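Local coordinates for protein FI20010p1 (Drosophila melanogaster, PDB 7CFB) that probably acts as an extended Tudor module of the piRNA pathway protein Krimper, helping assemble the piRNA amplification complex in gene silencing, at residues R31-Q36 against R111-S116; N35-D40 against Y126-G131; K39-F44 against Q155-D160; D225-D230 against L236-K241. All blocks are in the same frame, centred on the assembly; numbering follows the deposited sequence.

Contact 1 of 4, residues R31-Q36 against R111-S116; sequences RDIYNQ and RITINS. With SO4 (sulfate ion), chain C.
Ile33 lays its aliphatic side chain over two residues of strand 111-116, Thr113 and Asn115, which stand two apart and so point to the same side of the sheet. Its longer arm meets Thr113 tip to tip, with CG1 of Ile33 3.6 Å from CG2 of Thr113 and the terminal CD1 close behind. Against Asn115 the isoleucine crosses at about a right angle, the two CB atoms of Ile33 and Asn115 coming within 3.7 Å. With CG1 opposite the backbone N (chi1 -173°), the long branch runs out to the threonine while CG2 settles beside the asparagine. Both strand residues offer carbon here and spend their polar ends elsewhere: Thr113 OG1 bonds to Asp97 O and Asn115 ND2 to Asp124 OD2. A serine in place of Ile33 would probably open a gap over the Thr113 methyl and let the helix shift on the sheet. Nearer the start of the helix, Arg31 N donates to O2 of a sulfate, probably from the crystallisation liquor, at 3.2 Å and 162°. The whole is a short helix packed on an antiparallel Tudor-domain sheet, at the classic beta bulge where Asn115 and Ser116 both face Asp124.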
# COMPACT_ATOMS: atom_id res chain seq x y z
N ARG A 31 11.05 6.83 4.60
CA ARG A 31 11.35 7.53 3.33
C ARG A 31 12.20 6.64 2.42
O ARG A 31 11.88 6.56 1.27
CB ARG A 31 12.05 8.87 3.59
CG ARG A 31 11.16 9.95 4.19
CD ARG A 31 9.76 10.14 3.61
NE ARG A 31 9.73 10.31 2.16
CZ ARG A 31 9.00 9.60 1.30
NH1 ARG A 31 9.10 9.86 0.02
NH2 ARG A 31 8.17 8.65 1.71
N ASP A 32 13.19 5.96 2.97
CA ASP A 32 14.09 5.12 2.16
C ASP A 32 13.35 3.94 1.54
O ASP A 32 13.51 3.78 0.38
CB ASP A 32 15.31 4.64 2.94
CG ASP A 32 16.32 5.71 3.27
OD1 ASP A 32 16.23 6.78 2.69
OD2 ASP A 32 17.16 5.47 4.12
N ILE A 33 12.49 3.25 2.28
CA ILE A 33 11.79 2.04 1.75
C ILE A 33 10.92 2.44 0.56
O ILE A 33 10.94 1.75 -0.41
CB ILE A 33 11.04 1.24 2.83
CG1 ILE A 33 10.49 -0.08 2.29
CG2 ILE A 33 9.94 2.05 3.47
CD1 ILE A 33 11.50 -0.97 1.70
N TYR A 34 10.27 3.58 0.63
CA TYR A 34 9.47 4.11 -0.49
C TYR A 34 10.35 4.30 -1.72
O TYR A 34 9.92 3.97 -2.78
CB TYR A 34 8.89 5.47 -0.13
CG TYR A 34 8.16 6.10 -1.28
CD1 TYR A 34 6.91 5.66 -1.62
CD2 TYR A 34 8.75 7.06 -2.07
CE1 TYR A 34 6.22 6.19 -2.69
CE2 TYR A 34 8.07 7.61 -3.12
CZ TYR A 34 6.80 7.19 -3.43
OH TYR A 34 6.14 7.71 -4.48
N ASN A 35 11.56 4.83 -1.53
CA ASN A 35 12.55 5.03 -2.62
C ASN A 35 13.05 3.71 -3.18
O ASN A 35 13.39 3.71 -4.31
CB ASN A 35 13.65 6.02 -2.24
CG ASN A 35 13.11 7.41 -2.08
OD1 ASN A 35 12.24 7.83 -2.80
ND2 ASN A 35 13.63 8.15 -1.13
N GLN A 36 13.19 2.66 -2.37
CA GLN A 36 13.78 1.40 -2.89
C GLN A 36 12.79 0.55 -3.68
O GLN A 36 13.27 -0.23 -4.44
CB GLN A 36 14.26 0.43 -1.82
CG GLN A 36 14.87 1.04 -0.59
CD GLN A 36 16.23 1.64 -0.80
OE1 GLN A 36 16.39 2.58 -1.55
NE2 GLN A 36 17.20 1.11 -0.09
N ARG A 111 0.03 -6.54 -0.33
CA ARG A 111 1.51 -6.61 -0.49
C ARG A 111 2.16 -5.78 0.61
O ARG A 111 1.65 -4.75 0.93
CB ARG A 111 1.95 -6.24 -1.91
CG ARG A 111 1.32 -7.08 -3.00
CD ARG A 111 2.09 -7.02 -4.28
NE ARG A 111 2.06 -5.69 -4.82
CZ ARG A 111 2.89 -5.20 -5.70
NH1 ARG A 111 3.86 -5.94 -6.18
NH2 ARG A 111 2.76 -3.97 -6.08
N ILE A 112 3.25 -6.28 1.14
CA ILE A 112 3.92 -5.67 2.30
C ILE A 112 5.43 -5.89 2.18
O ILE A 112 5.83 -6.83 1.55
CB ILE A 112 3.36 -6.34 3.57
CG1 ILE A 112 3.80 -5.66 4.87
CG2 ILE A 112 3.61 -7.83 3.57
CD1 ILE A 112 3.34 -6.33 6.12
N THR A 113 6.19 -5.01 2.80
CA THR A 113 7.63 -5.19 2.94
C THR A 113 8.02 -4.80 4.38
O THR A 113 7.41 -3.90 4.90
CB THR A 113 8.39 -4.41 1.88
OG1 THR A 113 9.73 -4.81 2.10
CG2 THR A 113 8.24 -2.92 2.00
N ILE A 114 8.96 -5.50 4.98
CA ILE A 114 9.47 -5.14 6.31
C ILE A 114 10.65 -4.19 6.10
O ILE A 114 11.56 -4.55 5.43
CB ILE A 114 9.88 -6.37 7.14
CG1 ILE A 114 8.75 -7.37 7.27
CG2 ILE A 114 10.37 -5.93 8.49
CD1 ILE A 114 7.71 -6.94 8.23
N ASN A 115 10.58 -3.00 6.65
CA ASN A 115 11.67 -2.02 6.44
C ASN A 115 12.66 -2.03 7.61
O ASN A 115 13.79 -1.76 7.37
CB ASN A 115 11.15 -0.66 5.98
CG ASN A 115 10.19 -0.01 6.94
OD1 ASN A 115 9.00 -0.20 6.87
ND2 ASN A 115 10.72 0.78 7.84
N SER A 116 12.23 -2.34 8.82
CA SER A 116 13.15 -2.30 9.98
C SER A 116 12.62 -3.12 11.15
O SER A 116 11.45 -3.40 11.19
CB SER A 116 13.43 -0.89 10.43
OG SER A 116 12.34 -0.33 11.09
S SO4 C . 13.13 9.43 7.35
O1 SO4 C . 12.82 10.77 6.86
O2 SO4 C . 11.99 8.55 7.13
O3 SO4 C . 13.42 9.51 8.78
O4 SO4 C . 14.30 8.92 6.65

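Contact 2 of 4, residues N35-D40 against Y126-G131; sequences NQILKD and YLIDFG
The chain leaves the helix at Ile37, whose psi of 150° turns the backbone into an extended run, and passes the end of strand 123-127 with the CA atoms of Ile37 and Ile128 7.9 Å apart. One methyl does the work: CD1 of Ile37 reaches the rim of the Tyr126 ring, in its plane, 3.3 Å from CE2 of Tyr126, a tight contact of methyl with ring edge. The same carbon rests 3.9 Å from CG2 of Ile128, so the methyl sits in the notch formed by the ring edge and the Ile128 branch. Isoleucine suits the place because its CG1 arm, set between the backbone N and the carbonyl carbon (chi1 62°), is long enough to span the distance from the loop. On one face of the tyrosine ring lies the backbone N of Ile128, offset toward the rim. Along the loop, Lys39 curls back and its NZ donates to Ile37 O at 2.9 Å, nearly in line with the carbonyl (167°); the ammonium also bonds to Tyr34 O, and this double grip stiffens the turn out of the helix. The loop after helix 30-36 thus packs on the end of strand 123-127, with Thr113 of strand 108-117 touching Ile128 and His133 of strand 132-136 stacking on Tyr126.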
# COMPACT_ATOMS: atom_id res chain seq x y z
N ASN A 35 11.56 4.83 -1.53
CA ASN A 35 12.55 5.03 -2.62
C ASN A 35 13.05 3.71 -3.18
O ASN A 35 13.39 3.71 -4.31
CB ASN A 35 13.65 6.02 -2.24
CG ASN A 35 13.11 7.41 -2.08
OD1 ASN A 35 12.24 7.83 -2.80
ND2 ASN A 35 13.63 8.15 -1.13
N GLN A 36 13.19 2.66 -2.37
CA GLN A 36 13.78 1.40 -2.89
C GLN A 36 12.79 0.55 -3.68
O GLN A 36 13.27 -0.23 -4.44
CB GLN A 36 14.26 0.43 -1.82
CG GLN A 36 14.87 1.04 -0.59
CD GLN A 36 16.23 1.64 -0.80
OE1 GLN A 36 16.39 2.58 -1.55
NE2 GLN A 36 17.20 1.11 -0.09
N ILE A 37 11.48 0.67 -3.45
CA ILE A 37 10.49 -0.21 -4.15
C ILE A 37 10.25 0.28 -5.58
O ILE A 37 10.35 1.50 -5.81
CB ILE A 37 9.18 -0.31 -3.34
CG1 ILE A 37 8.50 1.06 -3.21
CG2 ILE A 37 9.42 -0.95 -1.99
CD1 ILE A 37 7.42 1.10 -2.15
N LEU A 38 9.93 -0.65 -6.50
CA LEU A 38 9.64 -0.24 -7.89
C LEU A 38 8.35 0.58 -7.96
O LEU A 38 7.40 0.21 -7.35
CB LEU A 38 9.61 -1.48 -8.78
CG LEU A 38 9.19 -1.24 -10.22
CD1 LEU A 38 10.28 -0.54 -10.99
CD2 LEU A 38 8.79 -2.53 -10.87
N LYS A 39 8.37 1.67 -8.71
CA LYS A 39 7.20 2.55 -8.88
C LYS A 39 7.05 2.95 -10.36
O LYS A 39 8.04 3.30 -10.96
CB LYS A 39 7.36 3.79 -8.01
CG LYS A 39 7.48 3.55 -6.52
CD LYS A 39 7.63 4.80 -5.70
CE LYS A 39 9.03 5.38 -5.66
NZ LYS A 39 10.08 4.37 -5.89
N ASP A 40 5.84 2.89 -10.90
CA ASP A 40 5.57 3.32 -12.29
C ASP A 40 5.15 4.79 -12.30
O ASP A 40 3.97 5.08 -12.24
CB ASP A 40 4.64 2.38 -13.04
CG ASP A 40 4.55 2.68 -14.52
OD1 ASP A 40 5.02 3.71 -14.91
OD2 ASP A 40 4.03 1.87 -15.24
N TYR A 126 5.73 -1.61 5.56
CA TYR A 126 5.08 -0.70 4.59
C TYR A 126 4.13 -1.46 3.67
O TYR A 126 4.50 -2.40 3.07
CB TYR A 126 6.17 0.04 3.81
CG TYR A 126 5.68 1.03 2.80
CD1 TYR A 126 4.78 2.01 3.15
CD2 TYR A 126 6.11 0.99 1.50
CE1 TYR A 126 4.34 2.94 2.24
CE2 TYR A 126 5.66 1.90 0.57
CZ TYR A 126 4.77 2.89 0.94
OH TYR A 126 4.31 3.80 0.07
N LEU A 127 2.91 -0.97 3.58
CA LEU A 127 1.91 -1.54 2.67
C LEU A 127 2.09 -0.80 1.35
O LEU A 127 1.55 0.25 1.18
CB LEU A 127 0.52 -1.36 3.29
CG LEU A 127 0.34 -1.95 4.67
CD1 LEU A 127 -1.11 -2.07 5.02
CD2 LEU A 127 0.98 -3.31 4.76
N ILE A 128 2.84 -1.42 0.45
CA ILE A 128 3.30 -0.79 -0.82
C ILE A 128 2.14 -0.34 -1.70
O ILE A 128 2.32 0.61 -2.40
CB ILE A 128 4.35 -1.66 -1.55
CG1 ILE A 128 3.74 -2.91 -2.20
CG2 ILE A 128 5.50 -2.00 -0.64
CD1 ILE A 128 4.70 -3.71 -3.00
N ASP A 129 1.04 -1.06 -1.72
CA ASP A 129 -0.11 -0.70 -2.58
C ASP A 129 -1.01 0.35 -1.93
O ASP A 129 -1.73 0.96 -2.68
CB ASP A 129 -0.82 -1.95 -3.10
CG ASP A 129 0.11 -2.85 -3.87
OD1 ASP A 129 0.96 -2.34 -4.54
OD2 ASP A 129 0.01 -4.03 -3.73
N PHE A 130 -0.98 0.50 -0.61
CA PHE A 130 -1.85 1.47 0.11
C PHE A 130 -1.11 2.72 0.58
O PHE A 130 -1.76 3.66 0.92
CB PHE A 130 -2.49 0.83 1.33
CG PHE A 130 -3.34 -0.38 1.09
CD1 PHE A 130 -3.73 -0.75 -0.18
CD2 PHE A 130 -3.75 -1.17 2.14
CE1 PHE A 130 -4.50 -1.88 -0.39
CE2 PHE A 130 -4.54 -2.29 1.94
CZ PHE A 130 -4.91 -2.64 0.67
N GLY A 131 0.21 2.74 0.52
CA GLY A 131 0.98 3.88 1.02
C GLY A 131 0.88 4.05 2.53
O GLY A 131 0.97 5.16 2.96

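Contact 3 of 4, residues K39-F44 against Q155-D160; sequences KDMAAF and QAIRCD
The ring of Phe44, the aromatic group in this contact, meets Ile157 obliquely at its CE1 corner, which lies 3.8 Å from CG1 of Ile157. The Phe44 side chain also touches Val66, Leu189, Val50 and Ala52, so the phenyl group is enclosed by strands of the five-stranded mixed sheet, and a large, wholly apolar residue fits the site. Met41 approaches the same isoleucine from another quarter, its CE 3.8 Å from CG2 of Ile157 and its SD near both CG2 (4.0 Å) and CD1 (4.1 Å) of Ile157. Bends at chi2 and chi3 (-55° and -60°) fold the thioether back over the isoleucine, a shape that methionine's flexible, unbranched chain adopts readily. The third neighbour is Lys39, which offers only carbon: its CB sits 4.0 Å from CD1 of Ile157, while NZ leads off to the carbonyl of Ile37.

Ile157 belongs to strand 157-161, which pairs with strands 64-67 and 189-194, and the loop 39-44 leads from helix 30-36 into strand 49-57 of the same sheet; the contact packs that loop onto Ile157 and Leu189. Such a five-stranded sheet beside a Tudor domain is consistent with the SN-like, OB-fold part of an extended Tudor domain. With alanine in place of Ile157, the Met41 methyl and the Phe44 ring would probably lose their shared apolar partner and the thioether be set free to turn. Further out, Leu189 touches Met41, Phe44 and Ile157 alike, while Asn184 ND2 donates hydrogen bonds to the carbonyl oxygens of Met41 and Phe44, tying down the loop backbone beside this cluster.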
# COMPACT_ATOMS: atom_id res chain seq x y z
N LYS A 39 8.37 1.67 -8.71
CA LYS A 39 7.20 2.55 -8.88
C LYS A 39 7.05 2.95 -10.36
O LYS A 39 8.04 3.30 -10.96
CB LYS A 39 7.36 3.79 -8.01
CG LYS A 39 7.48 3.55 -6.52
CD LYS A 39 7.63 4.80 -5.70
CE LYS A 39 9.03 5.38 -5.66
NZ LYS A 39 10.08 4.37 -5.89
N ASP A 40 5.84 2.89 -10.90
CA ASP A 40 5.57 3.32 -12.29
C ASP A 40 5.15 4.79 -12.30
O ASP A 40 3.97 5.08 -12.24
CB ASP A 40 4.64 2.38 -13.04
CG ASP A 40 4.55 2.68 -14.52
OD1 ASP A 40 5.02 3.71 -14.91
OD2 ASP A 40 4.03 1.87 -15.24
N MET A 41 6.13 5.67 -12.41
CA MET A 41 5.98 7.14 -12.46
C MET A 41 5.43 7.60 -13.82
O MET A 41 4.83 8.63 -13.88
CB MET A 41 7.31 7.81 -12.12
CG MET A 41 7.82 7.39 -10.79
SD MET A 41 6.71 7.63 -9.42
CE MET A 41 6.45 9.39 -9.44
N ALA A 42 5.52 6.76 -14.85
CA ALA A 42 5.00 7.02 -16.21
C ALA A 42 3.47 7.15 -16.23
O ALA A 42 2.96 7.75 -17.12
CB ALA A 42 5.48 5.97 -17.16
N ALA A 43 2.76 6.57 -15.25
CA ALA A 43 1.30 6.63 -15.08
C ALA A 43 0.79 8.04 -14.71
O ALA A 43 -0.38 8.25 -14.80
CB ALA A 43 0.89 5.60 -14.06
N PHE A 44 1.65 8.95 -14.28
CA PHE A 44 1.21 10.31 -13.89
C PHE A 44 2.00 11.38 -14.66
O PHE A 44 2.86 12.00 -14.11
CB PHE A 44 1.32 10.45 -12.38
CG PHE A 44 0.51 9.45 -11.62
CD1 PHE A 44 1.01 8.21 -11.33
CD2 PHE A 44 -0.78 9.74 -11.23
CE1 PHE A 44 0.27 7.29 -10.61
CE2 PHE A 44 -1.52 8.81 -10.52
CZ PHE A 44 -1.00 7.60 -10.22
N GLN A 155 1.70 0.21 -6.18
CA GLN A 155 0.58 1.05 -6.63
C GLN A 155 0.61 2.45 -6.02
O GLN A 155 0.26 3.37 -6.69
CB GLN A 155 -0.74 0.33 -6.38
CG GLN A 155 -0.86 -0.94 -7.21
CD GLN A 155 -0.83 -0.61 -8.68
OE1 GLN A 155 -1.70 0.05 -9.18
NE2 GLN A 155 0.19 -1.06 -9.37
N ALA A 156 1.01 2.55 -4.76
CA ALA A 156 0.90 3.84 -4.05
C ALA A 156 2.03 4.81 -4.38
O ALA A 156 3.14 4.56 -4.02
CB ALA A 156 0.75 3.60 -2.58
N ILE A 157 1.66 5.92 -4.99
CA ILE A 157 2.64 6.98 -5.37
C ILE A 157 2.47 8.18 -4.43
O ILE A 157 1.39 8.69 -4.33
CB ILE A 157 2.49 7.39 -6.84
CG1 ILE A 157 2.52 6.20 -7.79
CG2 ILE A 157 3.54 8.41 -7.19
CD1 ILE A 157 3.77 5.42 -7.72
N ARG A 158 3.56 8.60 -3.80
CA ARG A 158 3.54 9.74 -2.86
C ARG A 158 3.16 10.99 -3.64
O ARG A 158 3.63 11.17 -4.73
CB ARG A 158 4.90 9.86 -2.17
CG ARG A 158 4.92 10.78 -0.97
CD ARG A 158 6.15 10.60 -0.09
NE ARG A 158 6.24 11.78 0.73
CZ ARG A 158 5.95 11.86 2.02
NH1 ARG A 158 6.06 13.02 2.64
NH2 ARG A 158 5.55 10.80 2.68
N CYS A 159 2.28 11.78 -3.06
CA CYS A 159 1.73 12.96 -3.73
C CYS A 159 1.50 14.10 -2.75
O CYS A 159 0.79 13.92 -1.79
CB CYS A 159 0.40 12.54 -4.31
SG CYS A 159 -0.36 13.75 -5.40
N ASP A 160 2.03 15.27 -3.07
CA ASP A 160 1.77 16.49 -2.30
C ASP A 160 0.53 17.11 -2.94
O ASP A 160 0.62 17.53 -4.06
CB ASP A 160 3.01 17.39 -2.30
CG ASP A 160 2.80 18.78 -1.72
OD1 ASP A 160 1.69 19.07 -1.29
OD2 ASP A 160 3.75 19.55 -1.73

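Contact 4 of 4, residues D225-D230 against L236-K241; sequences DESTSD and LGFRPK
Asp230 and Arg239 form a salt bridge, with NH1 of Arg239 donating to OD1 of Asp230 at 3.2 Å and an angle of 156°. The aspartate oxygen lies close to the guanidinium plane, but the donor comes to it from above the carboxylate, 48° out of its plane, and the two flat groups stand 80° apart. A water completes the link: it accepts from NH2 of Arg239 at 2.8 Å and donates to OD2 of Asp230 at 2.9 Å. Asp230 OD1 also accepts from Leu232 N, so the carboxylate is tied both to the turn it belongs to and to the C-terminal tail. Arginine suits this spot because its two NH groups can serve the carboxylate and the water at once. Deeper in, Ser227 OG sits 3.6 Å from CE1 of Phe238, obliquely to the ring, while its own hydrogen bond goes to Asp103 OD2. The small serine lets the helix come close to the phenylalanine, whose ring also packs on Val101, Asp103 and Thr110. This is a C-terminal tail folded back on the end of helix 215-228 by a salt bridge, with Ser227 of the helix and Phe238 of the tail both resting on the Tudor-domain sheet.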
# COMPACT_ATOMS: atom_id res chain seq x y z
N ASP A 225 -11.74 -0.70 1.51
CA ASP A 225 -12.22 0.32 2.47
C ASP A 225 -12.61 -0.32 3.80
O ASP A 225 -12.37 0.30 4.80
CB ASP A 225 -13.23 1.27 1.84
CG ASP A 225 -13.42 2.54 2.64
OD1 ASP A 225 -12.46 3.25 2.82
OD2 ASP A 225 -14.52 2.77 3.06
N GLU A 226 -13.20 -1.51 3.79
CA GLU A 226 -13.55 -2.17 5.07
C GLU A 226 -12.29 -2.46 5.88
O GLU A 226 -12.33 -2.28 7.07
CB GLU A 226 -14.49 -3.34 4.82
CG GLU A 226 -15.63 -2.90 3.93
CD GLU A 226 -16.98 -3.49 4.25
OE1 GLU A 226 -17.47 -4.29 3.45
OE2 GLU A 226 -17.52 -3.14 5.31
N SER A 227 -11.21 -2.90 5.24
CA SER A 227 -9.93 -3.13 5.94
C SER A 227 -9.39 -1.80 6.49
O SER A 227 -9.02 -1.77 7.63
CB SER A 227 -8.93 -3.69 5.00
OG SER A 227 -7.75 -4.02 5.65
N THR A 228 -9.40 -0.76 5.66
CA THR A 228 -8.88 0.59 5.96
C THR A 228 -9.70 1.25 7.06
O THR A 228 -9.11 1.92 7.86
CB THR A 228 -8.85 1.47 4.71
OG1 THR A 228 -7.86 0.97 3.81
CG2 THR A 228 -8.53 2.91 5.03
N SER A 229 -11.00 1.05 7.05
CA SER A 229 -11.91 1.70 8.03
C SER A 229 -12.11 0.87 9.30
O SER A 229 -12.84 1.32 10.15
CB SER A 229 -13.21 2.03 7.38
OG SER A 229 -14.17 1.03 7.68
N ASP A 230 -11.51 -0.30 9.39
CA ASP A 230 -11.65 -1.18 10.58
C ASP A 230 -11.31 -0.39 11.85
O ASP A 230 -10.23 0.15 11.92
CB ASP A 230 -10.82 -2.44 10.47
CG ASP A 230 -11.06 -3.36 11.64
OD1 ASP A 230 -10.74 -3.00 12.73
OD2 ASP A 230 -11.56 -4.43 11.43
N LEU A 236 -4.23 -2.26 16.60
CA LEU A 236 -3.68 -3.64 16.54
C LEU A 236 -3.05 -4.01 15.19
O LEU A 236 -2.58 -5.10 15.08
CB LEU A 236 -4.84 -4.60 16.81
CG LEU A 236 -5.50 -4.49 18.18
CD1 LEU A 236 -6.76 -5.33 18.24
CD2 LEU A 236 -4.52 -4.91 19.26
N GLY A 237 -3.05 -3.13 14.20
CA GLY A 237 -2.53 -3.54 12.89
C GLY A 237 -3.39 -4.63 12.29
O GLY A 237 -4.57 -4.57 12.44
N PHE A 238 -2.79 -5.58 11.60
CA PHE A 238 -3.60 -6.66 10.99
C PHE A 238 -3.68 -7.82 11.98
O PHE A 238 -2.72 -8.14 12.56
CB PHE A 238 -3.05 -7.10 9.64
CG PHE A 238 -3.30 -6.16 8.49
CD1 PHE A 238 -4.43 -5.37 8.44
CD2 PHE A 238 -2.40 -6.07 7.47
CE1 PHE A 238 -4.64 -4.52 7.38
CE2 PHE A 238 -2.61 -5.22 6.41
CZ PHE A 238 -3.74 -4.45 6.36
N ARG A 239 -4.85 -8.40 12.13
CA ARG A 239 -4.99 -9.47 13.13
C ARG A 239 -4.75 -10.83 12.51
O ARG A 239 -5.19 -11.08 11.43
CB ARG A 239 -6.32 -9.36 13.85
CG ARG A 239 -6.23 -8.39 15.01
CD ARG A 239 -7.00 -7.15 14.63
NE ARG A 239 -8.36 -7.27 15.08
CZ ARG A 239 -9.32 -6.49 14.67
NH1 ARG A 239 -9.07 -5.55 13.79
NH2 ARG A 239 -10.53 -6.65 15.15
N PRO A 240 -4.10 -11.74 13.24
CA PRO A 240 -3.78 -13.05 12.73
C PRO A 240 -4.95 -14.02 12.58
O PRO A 240 -6.04 -13.72 13.00
CB PRO A 240 -2.90 -13.65 13.81
CG PRO A 240 -2.47 -12.50 14.62
CD PRO A 240 -3.65 -11.56 14.59
N LYS A 241 -4.68 -15.18 11.98
CA LYS A 241 -5.73 -16.22 11.76
C LYS A 241 -6.82 -15.66 10.85
O LYS A 241 -6.93 -16.17 9.72
CB LYS A 241 -6.31 -16.67 13.11
CG LYS A 241 -7.43 -15.80 13.66
CD LYS A 241 -7.89 -16.21 15.04
CE LYS A 241 -8.85 -15.22 15.67
NZ LYS A 241 -10.05 -15.01 14.82
O HOH W 1 -12.65 -5.20 13.96

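How the contacts relate
From the N terminus, helix 30-36 and the loop behind it start three contacts in succession. Contact 1 closes a loop of 74 residues to strand 108-117, and contact 2, starting from an overlapping stretch, closes a longer one to the end of strand 123-127, next in the same sheet. Contact 3 starts from the end of contact 2's first segment, sharing Lys39 and Asp40, and ends at strand 157-161 in the mixed sheet, crossing contact 1. The entry helix and loop thereby bridge both sheets. Asp129 strengthens the junction, binding Arg111 of contact 1 and Gln155 of contact 3. Contact 4 is a local C-terminal closure, later in series; it reaches contact 2 where Phe238 packs on Leu127.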